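PDB 3V5C: mandelate racemase/muconate lactonizing protein from Paenibacillus sp., which binds magnesium and, as a galacturonate dehydratase of the enolase superfamily, probably removes water from galacturonate. Local coordinates for residues W12-I17 against E70-R75; C43-A48 against G314-I319; A143-A148 against G183-I188. The protein carries 1 engineered substitution. All blocks are in the same frame, centred on the assembly; numbering follows the deposited sequence.

Interaction 1 (W12-I17 against E70-R75)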
# COMPACT_ATOMS: atom_id res chain seq x y z
N TRP A 12 -25.07 -6.27 -19.96
CA TRP A 12 -24.34 -5.12 -19.41
C TRP A 12 -22.99 -4.96 -20.10
O TRP A 12 -22.13 -5.83 -19.98
CB TRP A 12 -24.12 -5.28 -17.91
CG TRP A 12 -25.39 -5.27 -17.08
CD1 TRP A 12 -26.66 -4.99 -17.51
CD2 TRP A 12 -25.50 -5.56 -15.68
NE1 TRP A 12 -27.54 -5.09 -16.46
CE2 TRP A 12 -26.86 -5.44 -15.33
CE3 TRP A 12 -24.57 -5.91 -14.68
CZ2 TRP A 12 -27.32 -5.66 -14.03
CZ3 TRP A 12 -25.03 -6.13 -13.39
CH2 TRP A 12 -26.40 -6.00 -13.08
N LYS A 13 -22.83 -3.86 -20.83
CA LYS A 13 -21.65 -3.66 -21.63
C LYS A 13 -20.89 -2.41 -21.19
O LYS A 13 -21.47 -1.47 -20.63
CB LYS A 13 -22.02 -3.53 -23.11
CG LYS A 13 -22.60 -4.80 -23.72
CD LYS A 13 -23.03 -4.57 -25.17
CE LYS A 13 -23.30 -5.90 -25.85
NZ LYS A 13 -24.14 -5.75 -27.08
N VAL A 14 -19.59 -2.41 -21.49
CA VAL A 14 -18.77 -1.22 -21.30
C VAL A 14 -19.20 -0.19 -22.34
O VAL A 14 -19.11 -0.43 -23.54
CB VAL A 14 -17.28 -1.55 -21.47
CG1 VAL A 14 -16.45 -0.28 -21.30
CG2 VAL A 14 -16.87 -2.63 -20.47
N GLU A 15 -19.70 0.96 -21.88
CA GLU A 15 -20.19 1.99 -22.78
C GLU A 15 -19.20 3.14 -22.96
O GLU A 15 -19.10 3.73 -24.03
CB GLU A 15 -21.53 2.53 -22.28
CG GLU A 15 -22.58 1.44 -22.15
CD GLU A 15 -23.79 1.87 -21.35
OE1 GLU A 15 -23.74 2.90 -20.63
OE2 GLU A 15 -24.81 1.16 -21.43
N LYS A 16 -18.43 3.43 -21.91
CA LYS A 16 -17.50 4.54 -21.97
C LYS A 16 -16.37 4.32 -20.97
O LYS A 16 -16.58 3.70 -19.92
CB LYS A 16 -18.24 5.84 -21.63
CG LYS A 16 -17.53 7.12 -22.03
CD LYS A 16 -18.44 8.33 -21.71
CE LYS A 16 -17.93 9.60 -22.37
NZ LYS A 16 -18.88 10.74 -22.16
N ILE A 17 -15.18 4.78 -21.35
CA ILE A 17 -14.02 4.78 -20.48
C ILE A 17 -13.38 6.16 -20.59
O ILE A 17 -13.10 6.63 -21.69
CB ILE A 17 -12.99 3.70 -20.87
CG1 ILE A 17 -13.59 2.30 -20.69
CG2 ILE A 17 -11.71 3.84 -20.02
CD1 ILE A 17 -12.75 1.19 -21.34
N GLU A 70 -10.37 1.91 -26.48
CA GLU A 70 -11.27 1.88 -27.63
C GLU A 70 -11.69 0.45 -27.92
O GLU A 70 -12.85 0.18 -28.25
CB GLU A 70 -10.57 2.49 -28.85
CG GLU A 70 -11.48 2.69 -30.06
CD GLU A 70 -11.66 1.42 -30.88
OE1 GLU A 70 -10.75 0.57 -30.87
OE2 GLU A 70 -12.72 1.27 -31.53
N ASP A 71 -10.75 -0.48 -27.76
CA ASP A 71 -10.99 -1.89 -28.04
C ASP A 71 -11.84 -2.60 -26.98
O ASP A 71 -12.30 -3.71 -27.19
CB ASP A 71 -9.66 -2.62 -28.20
CG ASP A 71 -9.81 -3.93 -28.93
OD1 ASP A 71 -10.39 -3.92 -30.04
OD2 ASP A 71 -9.37 -4.97 -28.39
N VAL A 72 -12.05 -1.95 -25.84
CA VAL A 72 -12.86 -2.53 -24.78
C VAL A 72 -14.31 -2.03 -24.82
O VAL A 72 -15.20 -2.71 -24.33
CB VAL A 72 -12.23 -2.26 -23.40
CG1 VAL A 72 -13.05 -2.89 -22.29
CG2 VAL A 72 -10.81 -2.81 -23.37
N ILE A 73 -14.53 -0.85 -25.40
CA ILE A 73 -15.90 -0.33 -25.52
C ILE A 73 -16.75 -1.36 -26.26
O ILE A 73 -16.31 -1.90 -27.28
CB ILE A 73 -15.95 1.01 -26.28
CG1 ILE A 73 -15.05 2.05 -25.60
CG2 ILE A 73 -17.41 1.50 -26.46
CD1 ILE A 73 -15.33 2.27 -24.12
N GLY A 74 -17.94 -1.64 -25.75
CA GLY A 74 -18.84 -2.59 -26.38
C GLY A 74 -18.74 -4.01 -25.85
O GLY A 74 -19.63 -4.83 -26.07
N ARG A 75 -17.64 -4.32 -25.16
CA ARG A 75 -17.50 -5.64 -24.56
C ARG A 75 -18.46 -5.84 -23.38
O ARG A 75 -18.78 -4.91 -22.65
CB ARG A 75 -16.05 -5.90 -24.15
CG ARG A 75 -15.06 -5.97 -25.32
CD ARG A 75 -13.70 -6.44 -24.86
NE ARG A 75 -12.64 -6.25 -25.86
CZ ARG A 75 -12.01 -7.23 -26.49
NH1 ARG A 75 -12.34 -8.50 -26.25
NH2 ARG A 75 -11.06 -6.96 -27.38
O HOH W 1 -21.53 -4.16 -28.07

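Interaction 2 (C43-A48 against G314-I319)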
# COMPACT_ATOMS: atom_id res chain seq x y z
N CYS A 43 1.34 15.21 -4.91
CA CYS A 43 0.88 13.84 -5.14
C CYS A 43 -0.06 13.83 -6.33
O CYS A 43 -0.77 14.80 -6.57
CB CYS A 43 0.12 13.28 -3.92
SG CYS A 43 1.09 13.18 -2.42
N THR A 44 -0.05 12.73 -7.08
CA THR A 44 -1.04 12.55 -8.13
C THR A 44 -1.64 11.16 -8.06
O THR A 44 -1.06 10.24 -7.46
CB THR A 44 -0.46 12.76 -9.53
OG1 THR A 44 0.58 11.80 -9.78
CG2 THR A 44 0.11 14.16 -9.66
N VAL A 45 -2.81 11.03 -8.67
CA VAL A 45 -3.48 9.74 -8.85
C VAL A 45 -4.09 9.69 -10.25
O VAL A 45 -4.96 10.50 -10.60
CB VAL A 45 -4.60 9.52 -7.82
CG1 VAL A 45 -5.30 8.17 -8.08
CG2 VAL A 45 -4.06 9.57 -6.39
N ASP A 46 -3.64 8.73 -11.05
CA ASP A 46 -4.30 8.50 -12.34
C ASP A 46 -5.60 7.71 -12.12
O ASP A 46 -5.62 6.66 -11.46
CB ASP A 46 -3.37 7.73 -13.28
CG ASP A 46 -2.21 8.57 -13.80
OD1 ASP A 46 -2.15 9.79 -13.51
OD2 ASP A 46 -1.36 7.99 -14.52
N ILE A 47 -6.69 8.23 -12.67
CA ILE A 47 -8.01 7.68 -12.41
C ILE A 47 -8.72 7.40 -13.72
O ILE A 47 -8.56 8.15 -14.69
CB ILE A 47 -8.84 8.68 -11.58
CG1 ILE A 47 -8.30 8.76 -10.14
CG2 ILE A 47 -10.34 8.34 -11.60
CD1 ILE A 47 -8.53 7.53 -9.33
N ALA A 48 -9.48 6.32 -13.77
CA ALA A 48 -10.42 6.12 -14.86
C ALA A 48 -11.84 6.08 -14.31
O ALA A 48 -12.09 5.63 -13.19
CB ALA A 48 -10.12 4.83 -15.62
N GLY A 314 3.15 6.71 -3.06
CA GLY A 314 3.11 7.42 -4.33
C GLY A 314 1.73 7.41 -4.95
O GLY A 314 1.50 8.06 -5.97
N ASN A 315 0.80 6.70 -4.33
CA ASN A 315 -0.56 6.66 -4.85
C ASN A 315 -1.58 6.59 -3.72
O ASN A 315 -1.77 5.54 -3.07
CB ASN A 315 -0.72 5.48 -5.82
CG ASN A 315 -2.03 5.52 -6.56
OD1 ASN A 315 -3.07 5.93 -6.01
ND2 ASN A 315 -2.00 5.07 -7.82
N ALA A 316 -2.23 7.72 -3.45
CA ALA A 316 -3.15 7.81 -2.34
C ALA A 316 -4.28 6.81 -2.47
O ALA A 316 -4.74 6.26 -1.47
CB ALA A 316 -3.71 9.23 -2.20
N TYR A 317 -4.70 6.54 -3.70
CA TYR A 317 -5.85 5.66 -3.90
C TYR A 317 -5.58 4.27 -3.33
O TYR A 317 -6.49 3.61 -2.83
CB TYR A 317 -6.18 5.55 -5.38
CG TYR A 317 -7.44 4.77 -5.67
CD1 TYR A 317 -7.38 3.39 -5.89
CD2 TYR A 317 -8.67 5.40 -5.70
CE1 TYR A 317 -8.54 2.68 -6.16
CE2 TYR A 317 -9.86 4.69 -5.96
CZ TYR A 317 -9.76 3.33 -6.19
OH TYR A 317 -10.89 2.60 -6.45
N GLY A 318 -4.33 3.83 -3.40
CA GLY A 318 -3.97 2.50 -2.93
C GLY A 318 -4.20 2.26 -1.45
O GLY A 318 -4.35 1.11 -1.02
N ILE A 319 -4.22 3.33 -0.66
CA ILE A 319 -4.50 3.20 0.76
C ILE A 319 -5.88 2.59 0.99
O ILE A 319 -6.03 1.64 1.78
CB ILE A 319 -4.43 4.59 1.42
CG1 ILE A 319 -3.01 5.13 1.29
CG2 ILE A 319 -4.90 4.51 2.88
CD1 ILE A 319 -2.91 6.61 1.73
O HOH W 2 -1.00 10.02 -4.64
O HOH W 3 2.10 10.82 -6.43
O HOH W 4 0.20 7.90 -8.58
O HOH W 5 -3.62 5.25 -10.25

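Interaction 3 (A143-A148 against G183-I188)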
# COMPACT_ATOMS: atom_id res chain seq x y z
N ALA A 143 22.83 18.87 11.43
CA ALA A 143 24.10 18.20 11.68
C ALA A 143 24.12 17.46 13.01
O ALA A 143 24.87 16.50 13.18
CB ALA A 143 25.26 19.20 11.59
N ASP A 144 23.31 17.91 13.96
CA ASP A 144 23.33 17.37 15.31
C ASP A 144 22.40 16.18 15.45
O ASP A 144 21.19 16.28 15.21
CB ASP A 144 22.93 18.43 16.32
CG ASP A 144 23.05 17.95 17.74
OD1 ASP A 144 22.04 17.51 18.31
OD2 ASP A 144 24.18 17.99 18.28
N GLU A 145 22.95 15.05 15.87
CA GLU A 145 22.17 13.82 16.02
C GLU A 145 20.94 13.98 16.92
O GLU A 145 19.85 13.53 16.58
CB GLU A 145 23.07 12.68 16.51
CG GLU A 145 22.42 11.31 16.41
CD GLU A 145 23.23 10.24 17.12
OE1 GLU A 145 23.06 10.09 18.34
OE2 GLU A 145 24.03 9.56 16.44
N ARG A 146 21.10 14.62 18.07
CA ARG A 146 19.99 14.81 18.99
C ARG A 146 18.88 15.67 18.39
O ARG A 146 17.69 15.38 18.58
CB ARG A 146 20.46 15.37 20.33
CG ARG A 146 21.39 14.44 21.10
CD ARG A 146 22.32 15.24 22.01
NE ARG A 146 22.79 16.45 21.33
CZ ARG A 146 22.37 17.68 21.62
NH1 ARG A 146 21.50 17.89 22.60
NH2 ARG A 146 22.84 18.71 20.93
N ALA A 147 19.26 16.74 17.70
CA ALA A 147 18.30 17.60 17.00
C ALA A 147 17.49 16.77 16.00
O ALA A 147 16.26 16.92 15.87
CB ALA A 147 19.02 18.71 16.29
N ALA A 148 18.19 15.89 15.29
CA ALA A 148 17.58 15.01 14.29
C ALA A 148 16.55 14.09 14.94
O ALA A 148 15.43 13.94 14.43
CB ALA A 148 18.65 14.22 13.58
N GLY A 183 25.80 8.01 9.50
CA GLY A 183 24.42 7.81 9.09
C GLY A 183 23.79 6.61 9.78
O GLY A 183 22.60 6.62 10.13
N THR A 184 24.58 5.55 9.94
CA THR A 184 24.09 4.36 10.63
C THR A 184 23.84 4.63 12.12
O THR A 184 22.81 4.22 12.69
CB THR A 184 25.02 3.16 10.38
OG1 THR A 184 25.22 3.01 8.97
CG2 THR A 184 24.43 1.87 10.94
N LYS A 185 24.77 5.32 12.77
CA LYS A 185 24.56 5.76 14.16
C LYS A 185 23.28 6.60 14.28
O LYS A 185 22.50 6.44 15.23
CB LYS A 185 25.78 6.54 14.65
CG LYS A 185 25.74 6.89 16.13
CD LYS A 185 26.99 7.69 16.52
CE LYS A 185 26.74 8.61 17.71
NZ LYS A 185 27.77 9.68 17.79
N ARG A 186 23.05 7.47 13.30
CA ARG A 186 21.90 8.37 13.31
C ARG A 186 20.61 7.57 13.10
O ARG A 186 19.62 7.83 13.79
CB ARG A 186 22.07 9.52 12.30
CG ARG A 186 20.81 10.31 11.92
CD ARG A 186 20.62 11.68 12.55
NE ARG A 186 21.72 12.65 12.41
CZ ARG A 186 21.74 13.73 11.63
NH1 ARG A 186 20.72 14.05 10.81
NH2 ARG A 186 22.80 14.53 11.68
N ASP A 187 20.64 6.59 12.19
CA ASP A 187 19.48 5.71 12.01
C ASP A 187 19.05 5.13 13.35
O ASP A 187 17.88 5.16 13.70
CB ASP A 187 19.81 4.49 11.12
CG ASP A 187 19.94 4.82 9.65
OD1 ASP A 187 19.48 5.87 9.15
OD2 ASP A 187 20.55 3.96 8.96
N ILE A 188 20.02 4.56 14.08
CA ILE A 188 19.75 3.86 15.33
C ILE A 188 19.12 4.81 16.36
O ILE A 188 18.12 4.47 16.99
CB ILE A 188 21.03 3.24 15.91
CG1 ILE A 188 21.48 2.08 15.01
CG2 ILE A 188 20.78 2.74 17.34
CD1 ILE A 188 22.94 1.68 15.16

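Interaction 1 (W12-I17 against E70-R75)
Val14 and the turn Val72-Arg75 meet through two backbone hydrogen bonds, both on Val14, the first residue of strand 14-30. Val14 N gives to Arg75 O at 2.9 Å, and Gly74 N gives to Val14 O at 2.8 Å; each is close to straight, with N-H...O angles of 167°. Both the N-H and the C=O of Val14 are therefore engaged, although 70-75 forms no strand of its own. Its shape comes from a type II beta turn, closed by Arg75 N to Val72 O at 3.0 Å. Gly74 has a positive phi of 94°, where a side chain would jam against the preceding carbonyl, so glycine suits the position.

The apolar part centres on Ile73. Its CG1 is anti to the carbonyl carbon and chi2 of -54° folds CD1 round to the strand, where it meets Val14 CG1 at 4.0 Å and Ile17 CG1 at 3.8 Å. Val14 and Ile73 cross at about a right angle, whereas Ile17 and Ile73 slide past each other in opposite directions. Val72 adds its CB beside Ile17 CD1.

Polar and charged groups lie round these. The extended chain of Lys13 runs past Gly74 O, its CD 3.5 Å from that oxygen, and a water that donates to Gly74 O also meets Lys13 NZ weakly. Within the turn segment Arg75 grips Asp71 side-on: NE donates to Asp71 O, while NH2 makes a salt bridge to Asp71 OD2 at 2.8 Å, reaching it from above the carboxylate plane. On the strand side, Glu15 OE1 accepts a hydrogen bond from Gly54 N.

The turn is thus joined to the strand by two backbone bonds that do not depend on side-chain identity, while its fit rests on the branched methyls and on the glycine, and the two-nitrogen grip of Arg75 on Asp71 links the residue before the turn to its last residue.

Interaction 2 (C43-A48 against G314-I319)
Ile47 reaches the ring of Tyr317 obliquely, its CD1 lying 4.2 Å from CD2 of the tyrosine. The Tyr317 ring also meets Tyr97 edge-to-face. The second flat group, the amide of Asn315, is met at its oxygen by both branches of Val45: CG1 and CG2 are each 3.8 Å from Asn315 OD1. In Asn315 a chi1 of -171° puts CG anti to the backbone N; from there OD1 also accepts from Tyr317 N, a weak capping bond with an N-H...O angle of only 128° at the turn leading into the helix.

Val45 makes most of the apolar contacts between the segments. Its CG1 packs on Tyr317 CB at 3.9 Å, and its CG2 lies 4.2 Å from Ala316 CB; its side chain crosses those of Asn315 and Tyr317 at about a right angle.

No direct hydrogen bond joins 43-48 to 314-319; water supplies the polar bridges. One water donates to Thr44 O and accepts from Ala316 N, at 2.9 Å from that nitrogen. A second accepts from Thr44 N and donates to Gly314 O, and a third donates to both Thr44 O and Gly314 O. These two carbonyl oxygens, 3.7 Å apart, have no proton to offer each other, so the waters satisfy them. A fourth water connects Asp46 O with Asn315 ND2, 2.9 Å from the nitrogen.

The arrangement sets a strand of the antiparallel sheet, 42-52, against the loop after barrel strand 307-308 and the start of helix 317-325. It is consistent with packing of the capping-domain sheet on the barrel, as in the two-domain enolase superfamily.

Interaction 3 (A143-A148 against G183-I188)
Arg186 curls toward Ala148 because its chain bends twice: CG is anti to the backbone N, but chi2 of 103° lies off the usual staggered values and chi3 of 53° turns NE as well. The bend brings CD to 3.4 Å from Ala148 CB, a tight approach, and that methyl lies over one face of the guanidinium. At the group's edge NH2 comes within 3.2 Å of Ala143 O. The charge is met just before the helix: NH1 forms a salt bridge with Asp139, and NH2 donates to Leu142 O.

Glu145 and Lys185 both keep extended chains beyond CG and cross at about a right angle. Glu145 OE2 lies 3.1 Å from Lys185 CE, yet 4.0 Å from NZ, so the carboxylate rests against the lysine's aliphatic chain and the salt bridge is long.

An alanine in place of Arg186 would probably leave Asp139 without its charged mate and Leu142 O without this donor, and open a gap beside the Ala148 methyl.

Asp144 is the N-cap of helix 145-161, its OD1 accepting from Ala147 N at 2.9 Å. Packing the beginning of this helix against helix 180-198, with strand 167-170 between them in the chain, is characteristic of neighbouring outer helices in a beta/alpha barrel.

In the fold
Interactions 1 and 2 share one antiparallel sheet, where strands 14-30 and 42-52 are neighbours; their centres are about 23 Å apart and their nearest atoms about 5 Å. Their segments alternate along the chain, in the order 12-17, 43-48, 70-75 and 314-319, so the sheet is tied first to the loop after helix 66-70 and then, across 265 residues, to the start of helix 317-325. Interaction 3 falls within that long interval. It joins two outer helices of the barrel, its centre about 33 Å from that of interaction 2 and about 55 Å from that of interaction 1, which lies across the chain's centre. The contacts thus lie in the capping domain, probably at its junction with the barrel, and in the barrel's outer helix layer.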